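Local coordinates for protein TetR family Transcriptional regulator (Streptococcus agalactiae 2603V/R, PDB 3KKC) that probably binds DNA as a dimeric, all-helical transcriptional regulator of the TetR family, with a bound nickel ion in the crystal, at residues 31-36 / 54-59; 78-83 / 127-132; 116-121 / 143-148. All blocks are in the same frame, centred on the assembly; numbering follows the deposited sequence.

Contact 1: 31-36 / 54-59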
# COMPACT_ATOMS: atom_id res chain seq x y z
N SER A 31 9.87 -7.17 -11.61
CA SER A 31 9.49 -8.58 -11.66
C SER A 31 9.17 -9.05 -13.08
O SER A 31 9.37 -10.21 -13.42
CB SER A 31 8.34 -8.90 -10.66
OG SER A 31 7.16 -8.12 -10.85
N LYS A 32 8.71 -8.13 -13.92
CA LYS A 32 8.29 -8.46 -15.28
C LYS A 32 9.40 -8.42 -16.37
O LYS A 32 9.26 -9.08 -17.40
CB LYS A 32 7.06 -7.61 -15.67
CG LYS A 32 6.45 -7.89 -17.04
CD LYS A 32 6.89 -6.83 -18.08
CE LYS A 32 6.18 -7.03 -19.43
NZ LYS A 32 6.91 -6.38 -20.58
N ILE A 33 10.50 -7.68 -16.18
CA ILE A 33 11.57 -7.71 -17.21
C ILE A 33 12.52 -8.91 -17.07
O ILE A 33 12.72 -9.43 -15.98
CB ILE A 33 12.45 -6.43 -17.26
CG1 ILE A 33 13.69 -6.60 -16.38
CG2 ILE A 33 11.66 -5.16 -16.95
CD1 ILE A 33 14.46 -5.33 -16.21
N THR A 34 13.11 -9.32 -18.19
CA THR A 34 14.03 -10.46 -18.22
C THR A 34 15.36 -10.09 -18.87
O THR A 34 15.39 -9.28 -19.79
CB THR A 34 13.43 -11.64 -19.03
OG1 THR A 34 12.97 -11.15 -20.30
CG2 THR A 34 12.28 -12.29 -18.27
N VAL A 35 16.45 -10.71 -18.41
CA VAL A 35 17.79 -10.41 -18.92
C VAL A 35 17.90 -10.27 -20.45
O VAL A 35 18.71 -9.49 -20.95
CB VAL A 35 18.85 -11.43 -18.42
CG1 VAL A 35 20.15 -11.25 -19.18
CG2 VAL A 35 19.08 -11.26 -16.93
N GLN A 36 17.07 -11.01 -21.18
CA GLN A 36 17.08 -10.90 -22.63
C GLN A 36 16.52 -9.57 -23.10
O GLN A 36 16.95 -9.04 -24.14
CB GLN A 36 16.33 -12.06 -23.29
CG GLN A 36 16.94 -13.44 -23.02
CD GLN A 36 18.40 -13.53 -23.45
OE1 GLN A 36 19.12 -14.44 -23.02
NE2 GLN A 36 18.84 -12.59 -24.28
N GLU A 54 26.24 -10.31 -11.67
CA GLU A 54 25.89 -11.66 -11.25
C GLU A 54 24.49 -12.09 -11.69
O GLU A 54 24.24 -13.27 -11.94
CB GLU A 54 26.02 -11.77 -9.73
CG GLU A 54 25.55 -13.10 -9.14
CD GLU A 54 25.02 -12.95 -7.71
OE1 GLU A 54 24.71 -11.80 -7.30
OE2 GLU A 54 24.90 -13.99 -7.01
N SER A 55 23.56 -11.13 -11.77
CA SER A 55 22.18 -11.42 -12.11
C SER A 55 21.39 -10.13 -12.19
O SER A 55 21.91 -9.06 -11.86
CB SER A 55 21.54 -12.26 -11.03
OG SER A 55 21.46 -11.51 -9.84
N LYS A 56 20.13 -10.22 -12.58
CA LYS A 56 19.31 -9.01 -12.64
C LYS A 56 19.24 -8.37 -11.26
O LYS A 56 19.07 -7.16 -11.15
CB LYS A 56 17.89 -9.32 -13.14
CG LYS A 56 17.05 -10.04 -12.12
CD LYS A 56 15.64 -10.27 -12.63
CE LYS A 56 15.21 -9.17 -13.59
NZ LYS A 56 13.72 -9.14 -13.66
N GLU A 57 19.38 -9.16 -10.21
CA GLU A 57 19.09 -8.65 -8.87
C GLU A 57 20.09 -7.58 -8.43
O GLU A 57 19.73 -6.65 -7.70
CB GLU A 57 18.99 -9.77 -7.83
CG GLU A 57 17.73 -9.67 -6.98
CD GLU A 57 16.86 -10.93 -7.04
OE1 GLU A 57 17.42 -12.05 -7.03
OE2 GLU A 57 15.61 -10.79 -7.08
N VAL A 58 21.33 -7.70 -8.88
CA VAL A 58 22.31 -6.70 -8.51
C VAL A 58 22.22 -5.38 -9.31
O VAL A 58 22.88 -4.42 -8.95
CB VAL A 58 23.76 -7.24 -8.48
CG1 VAL A 58 23.81 -8.48 -7.58
CG2 VAL A 58 24.24 -7.55 -9.87
N LEU A 59 21.40 -5.34 -10.36
CA LEU A 59 21.14 -4.08 -11.05
C LEU A 59 20.17 -3.26 -10.24
O LEU A 59 20.33 -2.06 -10.08
CB LEU A 59 20.52 -4.29 -12.43
CG LEU A 59 21.39 -4.84 -13.55
CD1 LEU A 59 21.35 -6.34 -13.47
CD2 LEU A 59 20.85 -4.36 -14.89
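Val35 and Lys56 bring the two backbones closest, with CA atoms 6.6 Å apart, where the start of helix 35-42 faces the turn that leads into helix 57-71. Both segments belong to the TetR-family N-terminal domain, and Thr34 and Val35 open the predicted helix-turn-helix motif, which is expected to bind DNA. In 31-36 a loop runs up to Thr34, the N-cap residue of helix 35-42. In 54-59 the turn is held by Ser55, whose OG accepts from Glu57 N at 3.2 Å, and by the backbone bond from Leu59 N to Lys56 O.

Across the gap the work falls to one long side chain, that of Lys56. Its CG lies between the backbone N and the carbonyl carbon (chi1 73°), and a bend at chi3 directs the amine to the loop before helix 35-42. There NZ donates to Ile33 O at 2.5 Å. The ammonium approaches with a C=O...N angle of 146° and stands 31° from the carbonyl plane. The same NZ is also bonded to Tyr30 O, and Lys56 makes a cation-pi contact with Tyr30, so the amine is bonded to two carbonyls of the loop and lies against the Tyr30 ring.

Apolar contact is slighter. Ile33 CG1 lies beside the end of the lysine, 4.1 Å from Lys56 CE, while the isoleucine also packs on Phe21 of helix 4-24 and on Leu25 in the loop after it. Val35, which also packs on Phe49, lies loosely beside the root of the lysine chain: its CG2 is 4.4 Å from Lys56 CB.

Contact 2: 78-83 / 127-132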
# COMPACT_ATOMS: atom_id res chain seq x y z
N VAL A 78 21.51 22.62 2.65
CA VAL A 78 20.24 23.23 2.33
C VAL A 78 19.32 23.18 3.55
O VAL A 78 19.66 22.57 4.57
CB VAL A 78 19.56 22.54 1.13
CG1 VAL A 78 20.37 22.77 -0.15
CG2 VAL A 78 19.38 21.04 1.41
N THR A 79 18.16 23.83 3.46
CA THR A 79 17.17 23.73 4.52
C THR A 79 16.51 22.37 4.40
O THR A 79 16.54 21.75 3.34
CB THR A 79 16.09 24.81 4.40
OG1 THR A 79 15.17 24.45 3.36
CG2 THR A 79 16.73 26.15 4.08
N PHE A 80 15.89 21.93 5.48
CA PHE A 80 15.15 20.68 5.46
C PHE A 80 14.24 20.57 4.24
O PHE A 80 14.25 19.55 3.57
CB PHE A 80 14.34 20.49 6.74
CG PHE A 80 13.54 19.20 6.76
CD1 PHE A 80 14.17 17.97 6.71
CD2 PHE A 80 12.15 19.23 6.80
CE1 PHE A 80 13.44 16.79 6.72
CE2 PHE A 80 11.41 18.05 6.81
CZ PHE A 80 12.06 16.83 6.77
N GLU A 81 13.45 21.61 3.97
CA GLU A 81 12.45 21.54 2.89
C GLU A 81 12.98 21.77 1.48
O GLU A 81 12.32 21.38 0.51
CB GLU A 81 11.26 22.47 3.16
CG GLU A 81 11.66 23.87 3.60
CD GLU A 81 11.31 24.13 5.05
OE1 GLU A 81 12.21 24.55 5.83
OE2 GLU A 81 10.13 23.91 5.42
N GLU A 82 14.16 22.38 1.34
CA GLU A 82 14.87 22.36 0.06
C GLU A 82 15.21 20.90 -0.28
O GLU A 82 15.05 20.44 -1.41
CB GLU A 82 16.14 23.21 0.11
CG GLU A 82 15.91 24.72 0.08
CD GLU A 82 17.20 25.54 0.02
OE1 GLU A 82 17.11 26.80 0.02
OE2 GLU A 82 18.30 24.96 -0.01
N TYR A 83 15.67 20.19 0.74
CA TYR A 83 15.99 18.77 0.68
C TYR A 83 14.77 17.91 0.26
O TYR A 83 14.86 17.03 -0.60
CB TYR A 83 16.49 18.40 2.07
CG TYR A 83 17.02 17.01 2.30
CD1 TYR A 83 18.38 16.74 2.18
CD2 TYR A 83 16.17 15.98 2.72
CE1 TYR A 83 18.87 15.47 2.44
CE2 TYR A 83 16.66 14.71 3.00
CZ TYR A 83 18.00 14.45 2.85
OH TYR A 83 18.49 13.19 3.12
N GLU A 127 11.26 16.40 14.71
CA GLU A 127 11.74 17.42 15.62
C GLU A 127 11.25 18.80 15.19
O GLU A 127 11.09 19.70 16.00
CB GLU A 127 13.28 17.35 15.68
CG GLU A 127 14.01 18.68 15.90
CD GLU A 127 15.44 18.66 15.37
OE1 GLU A 127 16.39 18.78 16.18
OE2 GLU A 127 15.63 18.52 14.13
N GLU A 128 10.96 18.94 13.90
CA GLU A 128 10.79 20.25 13.32
C GLU A 128 9.34 20.59 13.00
O GLU A 128 9.00 21.77 12.89
CB GLU A 128 11.64 20.34 12.06
CG GLU A 128 12.22 21.68 11.80
CD GLU A 128 13.44 21.59 10.91
OE1 GLU A 128 14.45 20.99 11.35
OE2 GLU A 128 13.37 22.12 9.77
N TYR A 129 8.49 19.59 12.83
CA TYR A 129 7.11 19.86 12.43
C TYR A 129 6.05 19.47 13.47
O TYR A 129 4.92 19.96 13.43
CB TYR A 129 6.80 19.25 11.05
CG TYR A 129 7.47 20.02 9.97
CD1 TYR A 129 8.85 19.97 9.84
CD2 TYR A 129 6.75 20.84 9.12
CE1 TYR A 129 9.50 20.69 8.89
CE2 TYR A 129 7.40 21.59 8.15
CZ TYR A 129 8.78 21.50 8.04
OH TYR A 129 9.48 22.21 7.09
N ILE A 130 6.44 18.61 14.39
CA ILE A 130 5.53 18.12 15.41
C ILE A 130 5.93 18.70 16.75
O ILE A 130 6.97 18.36 17.29
CB ILE A 130 5.57 16.60 15.52
CG1 ILE A 130 5.28 15.97 14.15
CG2 ILE A 130 4.61 16.10 16.61
CD1 ILE A 130 3.97 16.39 13.56
N THR A 131 5.08 19.58 17.28
CA THR A 131 5.44 20.33 18.47
C THR A 131 4.87 19.72 19.76
O THR A 131 5.53 19.75 20.79
CB THR A 131 5.03 21.80 18.33
OG1 THR A 131 6.20 22.61 18.45
CG2 THR A 131 4.03 22.20 19.41
N LYS A 132 3.66 19.18 19.67
CA LYS A 132 2.99 18.56 20.82
C LYS A 132 3.66 17.24 21.18
O LYS A 132 4.52 16.74 20.45
CB LYS A 132 1.51 18.31 20.50
CG LYS A 132 0.73 19.53 19.95
CD LYS A 132 0.18 20.42 21.08
CE LYS A 132 -1.23 20.98 20.78
NZ LYS A 132 -1.83 21.79 21.93
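Phe80 and Tyr129 meet where the first turn of helix 80-93 faces the last turn of helix 107-129, at one end of the helical C-terminal domain of this TetR-family regulator. The backbones stay well apart, Phe80 CA lying 9.0 Å from Glu128 CA, and side chains bridge the gap.

The buried, closely packed part is aromatic. Phe80 has its CG anti to the backbone N (chi1 180°), which swings the ring toward helix 107-129, where it is buried and also touches Arg124 and Leu125. Tyr129 crosses it obliquely, with CE1 3.7 Å from Phe80 CD2. The ring planes are inclined by 51° and the centroids lie 5.9 Å apart, an oblique pair. Tyr129 also rests on Leu172 of helix 164-175, and its backbone is hydrogen-bonded to Arg177.

At the more exposed margin the partners become carboxylates. Glu128 passes Phe80 in the opposite direction and lays OE2 3.6 Å from Phe80 CB, while its OE1 forms a salt bridge with Arg124 one turn earlier in the same helix. Glu81 OE1 and Glu128 OE2 are 4.8 Å apart, a closeness of like charges that the arginine would probably ease. On the other segment, Thr79 caps helix 80-93 by accepting from Glu82 N at its OG1. Glu81, in the turn so capped, bends at chi2 and reaches the phenol from the edge of the ring, near its plane; although it belongs to the margin, it makes the shortest approach of the contact, with OE2 2.5 Å from Tyr129 OH.

Contact 3: 116-121 / 143-148; sequences ELEHDV and FLLSSF
Leu117, Glu118, Leu145 and Phe148 join helix 107-129 to helix 137-157 in the helical C-terminal domain of this TetR-family protein. The axes of the two short helical segments approach to 10.8 Å with an angle of 113° between their directions, so the helices cross steeply, and the segments bury 242 Å² between them.

Apolar packing dominates. Both methyls of Leu117 come obliquely against the CD2-CE2 side of the Phe148 ring: CD2 lies 3.6 Å from CE2 of Phe148, and CD1 is 4.0 Å from its CD2. The two side chains cross at about a right angle, and the phenylalanine torsion, with CG opposite the backbone N (chi1 177°), carries the ring out toward Leu117. Leu145 CD1 meets Leu117 CB, while its other methyl, CD2, lies 3.4 Å from the CG of Glu118.

Polar interactions lie at the margin and within the backbones. Glu118 meets Leu145 with its aliphatic CG; its OE1 pairs with Lys141 NZ, a salt bridge that also links the two helices. Glu116 O accepts from both His119 N and Asp120 N, near the wider pi-type turn at 117-121.

Helix 80-93 adjoins the patch, with Leu88 against Phe148 and Tyr83 against Val121. Helix 164-175 packs Val175 on Leu144 and Ser147, and the second subunit reaches helix 137-157 through its Met174, Glu150 and Phe143.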
# COMPACT_ATOMS: atom_id res chain seq x y z
N GLU A 116 15.21 4.60 3.88
CA GLU A 116 15.98 5.83 3.76
C GLU A 116 15.22 7.00 4.38
O GLU A 116 15.79 7.78 5.16
CB GLU A 116 16.35 6.11 2.30
CG GLU A 116 17.26 5.04 1.68
CD GLU A 116 18.67 5.05 2.26
OE1 GLU A 116 19.23 6.16 2.48
OE2 GLU A 116 19.23 3.94 2.48
N LEU A 117 13.94 7.11 4.05
CA LEU A 117 13.02 8.02 4.73
C LEU A 117 13.14 7.94 6.25
O LEU A 117 13.18 8.96 6.91
CB LEU A 117 11.59 7.75 4.30
CG LEU A 117 11.27 8.06 2.83
CD1 LEU A 117 9.88 7.54 2.44
CD2 LEU A 117 11.37 9.56 2.57
N GLU A 118 13.26 6.75 6.80
CA GLU A 118 13.41 6.60 8.24
C GLU A 118 14.69 7.22 8.78
O GLU A 118 14.74 7.62 9.94
CB GLU A 118 13.39 5.13 8.67
CG GLU A 118 12.04 4.50 8.79
CD GLU A 118 12.09 3.18 9.55
OE1 GLU A 118 12.92 3.05 10.48
OE2 GLU A 118 11.31 2.26 9.21
N HIS A 119 15.73 7.25 7.97
CA HIS A 119 17.04 7.65 8.46
C HIS A 119 17.32 9.12 8.18
O HIS A 119 18.00 9.81 8.96
CB HIS A 119 18.11 6.77 7.82
CG HIS A 119 19.50 7.06 8.29
ND1 HIS A 119 19.99 6.60 9.50
CD2 HIS A 119 20.53 7.72 7.70
CE1 HIS A 119 21.25 6.98 9.64
NE2 HIS A 119 21.60 7.66 8.56
N ASP A 120 16.79 9.63 7.08
CA ASP A 120 17.21 10.95 6.63
C ASP A 120 16.06 11.93 6.51
O ASP A 120 16.28 13.14 6.48
CB ASP A 120 18.00 10.83 5.32
CG ASP A 120 19.38 10.16 5.52
OD1 ASP A 120 20.09 10.47 6.50
OD2 ASP A 120 19.76 9.31 4.68
N VAL A 121 14.83 11.44 6.48
CA VAL A 121 13.69 12.34 6.44
C VAL A 121 12.89 12.41 7.76
O VAL A 121 12.50 13.49 8.22
CB VAL A 121 12.78 12.01 5.26
CG1 VAL A 121 11.39 12.67 5.41
CG2 VAL A 121 13.48 12.42 3.96
N PHE A 143 2.41 7.16 11.24
CA PHE A 143 1.49 8.03 10.51
C PHE A 143 2.23 8.95 9.53
O PHE A 143 1.73 9.29 8.46
CB PHE A 143 0.68 8.85 11.50
CG PHE A 143 -0.44 9.65 10.88
CD1 PHE A 143 -1.75 9.20 10.95
CD2 PHE A 143 -0.18 10.89 10.29
CE1 PHE A 143 -2.80 9.95 10.40
CE2 PHE A 143 -1.22 11.65 9.75
CZ PHE A 143 -2.52 11.19 9.80
N LEU A 144 3.43 9.37 9.93
CA LEU A 144 4.15 10.41 9.21
C LEU A 144 4.82 9.84 7.96
O LEU A 144 4.64 10.36 6.85
CB LEU A 144 5.20 11.02 10.14
CG LEU A 144 5.10 12.44 10.70
CD1 LEU A 144 3.78 13.08 10.38
CD2 LEU A 144 5.33 12.40 12.19
N LEU A 145 5.58 8.76 8.15
CA LEU A 145 6.30 8.11 7.07
C LEU A 145 5.33 7.59 6.05
O LEU A 145 5.50 7.80 4.85
CB LEU A 145 7.14 6.95 7.61
CG LEU A 145 8.65 7.17 7.53
CD1 LEU A 145 8.96 8.63 7.40
CD2 LEU A 145 9.34 6.60 8.75
N SER A 146 4.29 6.91 6.51
CA SER A 146 3.33 6.31 5.60
C SER A 146 2.50 7.35 4.86
O SER A 146 2.14 7.15 3.69
CB SER A 146 2.43 5.33 6.33
OG SER A 146 1.10 5.46 5.85
N SER A 147 2.16 8.46 5.51
CA SER A 147 1.39 9.49 4.82
C SER A 147 2.28 10.28 3.84
O SER A 147 1.81 10.85 2.85
CB SER A 147 0.74 10.43 5.82
OG SER A 147 1.70 11.38 6.25
N PHE A 148 3.58 10.31 4.11
CA PHE A 148 4.48 10.92 3.15
C PHE A 148 4.51 10.05 1.88
O PHE A 148 4.22 10.56 0.79
CB PHE A 148 5.88 11.14 3.72
CG PHE A 148 6.85 11.71 2.73
CD1 PHE A 148 6.92 13.07 2.51
CD2 PHE A 148 7.70 10.87 2.02
CE1 PHE A 148 7.81 13.58 1.61
CE2 PHE A 148 8.60 11.38 1.13
CZ PHE A 148 8.65 12.73 0.92

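Overall arrangement
Contact 1 stands apart in the N-terminal, presumably DNA-binding region, its centre about 28 Å from that of contact 3 and about 38 Å from that of contact 2. The latter two share helix 107-129 and touch directly, Phe80 packing on Val121 and Ile130 on Leu144. Contact 3 is the buried one, almost wholly apolar, and its helix 137-157 also faces the second subunit; contacts 1 and 2 are only partly buried and have no partner in that subunit. Their chemistry differs accordingly: a lysine bonded to a loop carbonyl in contact 1, aromatic rings bordered by carboxylates in contact 2, leucine and phenylalanine in contact 3.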